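Local coordinates for DesE (Streptomyces coelicolor, PDB 6ENK), which probably binds ferric siderophores outside the membrane as the solute-binding receptor of an iron-uptake system, at residues 260-265 with 319-324. Residues are numbered along the deposited sequence; the frame is centred on the assembly and turned at random.
With NA (sodium ion), chain B.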
ATOM      1  N   ALA A 260      -9.517   5.780  21.085  1.00 18.52           N
ATOM      2  CA  ALA A 260      -8.848   4.674  20.392  1.00 18.19           C
ATOM      3  C   ALA A 260      -7.951   3.902  21.359  1.00 18.20           C
ATOM      4  O   ALA A 260      -7.341   4.492  22.273  1.00 18.52           O
ATOM      5  CB  ALA A 260      -8.026   5.214  19.241  1.00 18.71           C
ATOM      6  N   ASP A 261      -7.884   2.590  21.163  1.00 16.78           N
ATOM      7  CA  ASP A 261      -7.017   1.726  21.948  1.00 16.74           C
ATOM      8  C   ASP A 261      -5.730   1.357  21.232  1.00 16.60           C
ATOM      9  O   ASP A 261      -4.675   1.279  21.864  1.00 16.99           O
ATOM     10  CB  ASP A 261      -7.801   0.482  22.347  1.00 17.38           C
ATOM     11  CG  ASP A 261      -9.109   0.835  23.000  1.00 17.90           C
ATOM     12  OD1 ASP A 261      -9.073   1.633  23.963  1.00 17.17           O
ATOM     13  OD2 ASP A 261     -10.168   0.346  22.533  1.00 18.27           O
ATOM     14  N   VAL A 262      -5.822   1.112  19.922  1.00 15.88           N
ATOM     15  CA  VAL A 262      -4.664   0.864  19.076  1.00 15.45           C
ATOM     16  C   VAL A 262      -4.738   1.900  17.947  1.00 15.58           C
ATOM     17  O   VAL A 262      -5.812   2.123  17.373  1.00 16.00           O
ATOM     18  CB  VAL A 262      -4.672  -0.552  18.479  1.00 15.48           C
ATOM     19  CG1 VAL A 262      -3.524  -0.717  17.457  1.00 15.38           C
ATOM     20  CG2 VAL A 262      -4.594  -1.618  19.575  1.00 15.83           C
ATOM     21  N   ILE A 263      -3.604   2.517  17.640  1.00 15.54           N
ATOM     22  CA  ILE A 263      -3.490   3.455  16.508  1.00 15.13           C
ATOM     23  C   ILE A 263      -2.529   2.855  15.489  1.00 15.07           C
ATOM     24  O   ILE A 263      -1.399   2.452  15.844  1.00 14.65           O
ATOM     25  CB  ILE A 263      -3.000   4.850  16.940  1.00 15.29           C
ATOM     26  CG1 ILE A 263      -4.022   5.469  17.919  1.00 15.54           C
ATOM     27  CG2 ILE A 263      -2.870   5.754  15.722  1.00 15.96           C
ATOM     28  CD1 ILE A 263      -3.544   6.710  18.633  1.00 16.13           C
ATOM     29  N   ILE A 264      -2.995   2.743  14.243  1.00 13.77           N
ATOM     30  CA  ILE A 264      -2.158   2.260  13.151  1.00 14.05           C
ATOM     31  C   ILE A 264      -1.836   3.489  12.281  1.00 13.66           C
ATOM     32  O   ILE A 264      -2.740   4.210  11.827  1.00 13.42           O
ATOM     33  CB  ILE A 264      -2.764   1.038  12.391  1.00 14.58           C
ATOM     34  CG1 ILE A 264      -4.060   1.373  11.622  1.00 14.64           C
ATOM     35  CG2 ILE A 264      -3.008  -0.125  13.340  1.00 14.79           C
ATOM     36  CD1 ILE A 264      -4.594   0.165  10.862  1.00 15.27           C
ATOM     37  N   MET A 265      -0.549   3.787  12.171  1.00 13.38           N
ATOM     38  CA  MET A 265      -0.062   5.031  11.568  1.00 13.77           C
ATOM     39  C   MET A 265       0.602   4.754  10.219  1.00 13.76           C
ATOM     40  O   MET A 265       1.507   3.928  10.121  1.00 14.03           O
ATOM     41  CB  MET A 265       0.923   5.756  12.509  1.00 13.78           C
ATOM     42  CG  MET A 265       0.261   6.385  13.744  1.00 14.00           C
ATOM     43  SD  MET A 265      -1.004   7.606  13.322  1.00 14.58           S
ATOM     44  CE  MET A 265       0.018   8.958  12.750  1.00 14.53           C
ATOM     45  N   GLU A 319      -4.251  -8.484  20.079  1.00 17.64           N
ATOM     46  CA  GLU A 319      -4.063  -9.555  21.087  1.00 19.44           C
ATOM     47  C   GLU A 319      -3.627  -9.004  22.422  1.00 20.58           C
ATOM     48  O   GLU A 319      -4.176  -9.404  23.451  1.00 21.10           O
ATOM     49  CB  GLU A 319      -3.014 -10.576  20.621  1.00 19.52           C
ATOM     50  CG  GLU A 319      -3.533 -11.594  19.609  1.00 18.77           C
ATOM     51  CD  GLU A 319      -2.448 -12.193  18.730  1.00 19.29           C
ATOM     52  OE1 GLU A 319      -1.255 -12.124  19.098  1.00 18.91           O
ATOM     53  OE2 GLU A 319      -2.783 -12.732  17.646  1.00 19.82           O
ATOM     54  N   ASN A 320      -2.655  -8.080  22.390  1.00 20.57           N
ATOM     55  CA  ASN A 320      -1.990  -7.527  23.578  1.00 21.57           C
ATOM     56  C   ASN A 320      -2.391  -6.119  24.020  1.00 20.37           C
ATOM     57  O   ASN A 320      -1.902  -5.650  25.033  1.00 19.37           O
ATOM     58  CB  ASN A 320      -0.483  -7.603  23.338  1.00 22.99           C
ATOM     59  CG  ASN A 320      -0.053  -9.024  23.051  1.00 23.90           C
ATOM     60  OD1 ASN A 320      -0.594  -9.947  23.659  1.00 28.15           O
ATOM     61  ND2 ASN A 320       0.843  -9.220  22.094  1.00 23.85           N
ATOM     62  N   ALA A 321      -3.304  -5.471  23.298  1.00 19.98           N
ATOM     63  CA  ALA A 321      -3.786  -4.131  23.685  1.00 19.40           C
ATOM     64  C   ALA A 321      -4.641  -4.161  24.954  1.00 21.21           C
ATOM     65  O   ALA A 321      -5.464  -5.079  25.146  1.00 19.30           O
ATOM     66  CB  ALA A 321      -4.592  -3.495  22.559  1.00 18.95           C
ATOM     67  N   LYS A 322      -4.448  -3.153  25.800  1.00 21.61           N
ATOM     68  CA  LYS A 322      -5.422  -2.810  26.834  1.00 24.62           C
ATOM     69  C   LYS A 322      -6.441  -1.813  26.287  1.00 24.16           C
ATOM     70  O   LYS A 322      -6.118  -1.017  25.412  1.00 22.08           O
ATOM     71  CB  LYS A 322      -4.726  -2.179  28.039  1.00 27.26           C
ATOM     72  CG  LYS A 322      -3.604  -3.011  28.632  1.00 31.56           C
ATOM     73  CD  LYS A 322      -3.184  -2.410  29.976  1.00 35.85           C
ATOM     74  CE  LYS A 322      -1.741  -2.717  30.337  1.00 39.40           C
ATOM     75  NZ  LYS A 322      -1.262  -1.826  31.442  1.00 41.94           N
ATOM     76  N   LYS A 323      -7.660  -1.842  26.818  1.00 22.33           N
ATOM     77  CA  LYS A 323      -8.632  -0.810  26.517  1.00 23.72           C
ATOM     78  C   LYS A 323      -8.268   0.466  27.298  1.00 23.13           C
ATOM     79  O   LYS A 323      -8.332   0.490  28.522  1.00 21.82           O
ATOM     80  CB  LYS A 323     -10.049  -1.283  26.837  1.00 25.55           C
ATOM     81  CG  LYS A 323     -11.130  -0.486  26.128  1.00 28.10           C
ATOM     82  CD  LYS A 323     -12.478  -0.605  26.818  1.00 30.86           C
ATOM     83  CE  LYS A 323     -13.493   0.358  26.216  1.00 33.14           C
ATOM     84  NZ  LYS A 323     -14.215   1.115  27.273  1.00 35.71           N
ATOM     85  N   VAL A 324      -7.855   1.511  26.584  1.00 22.56           N
ATOM     86  CA  VAL A 324      -7.337   2.741  27.216  1.00 22.96           C
ATOM     87  C   VAL A 324      -7.987   4.044  26.751  1.00 22.80           C
ATOM     88  O   VAL A 324      -7.920   5.040  27.469  1.00 20.75           O
ATOM     89  CB  VAL A 324      -5.809   2.901  27.019  1.00 23.29           C
ATOM     90  CG1 VAL A 324      -5.034   1.855  27.809  1.00 25.34           C
ATOM     91  CG2 VAL A 324      -5.421   2.867  25.543  1.00 23.62           C
TER
HETATM   92 NA    NA B 401      -2.875 -11.062  25.076  1.00 30.96          NA
HETATM   93  O   HOH W   1      -0.682 -12.244  23.598  1.00 24.94           O
HETATM   94  O   HOH W   2      -2.709  -9.483  26.514  1.00 29.78           O
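Asp261 and Val324 bring the two backbones closest, their CA atoms 5.4 Å apart, where the chain that follows helix 304-320, extended through Ala321 to Lys323, passes the entry to strand 262-266; the Val262 and Ala321 CA atoms are 6.9 Å apart. A single carboxylate does most of the joining here, an example of how a C-terminal tail can be tied down by its backbone amides. Val324 N donates to Asp261 OD1 over 2.9 Å, with an N-H...O angle of 145°, and approaches from above the carboxylate plane, 40° out of it. The next amide, Gly325 N, bonds to the same oxygen, while OD2 forms a salt bridge with Arg200, so both oxygens are engaged and the rotation of the group is restrained. With CG anti to its own carbonyl carbon (chi1 -52°), Asp261 directs the carboxylate to the tail. The aliphatic base of Lys323 slants across it, CG lying 3.7 Å from Asp261 OD1, but the ammonium NZ is 6.1 Å from that oxygen, and any attraction between the charges is probably modest. In the fold of this solute-binding protein, strand 262-266 lies between strands 201-206 and 293-296 of a mixed five-stranded sheet, and the contact fastens the chain end beside the start of this inner strand. One residue further along, at the first residue of the strand, the contact is apolar: the CG2 branch of Val262 meets the methyl of Ala321 at 3.5 Å. Gln292 bridges the two segments as well, bonding to Asp261 O and Lys322 N. Just before the tail, where the helix finishes, a sodium ion is bound by Glu319 O at 2.7 Å, by Asn320 OD1 at 2.9 Å and by two waters.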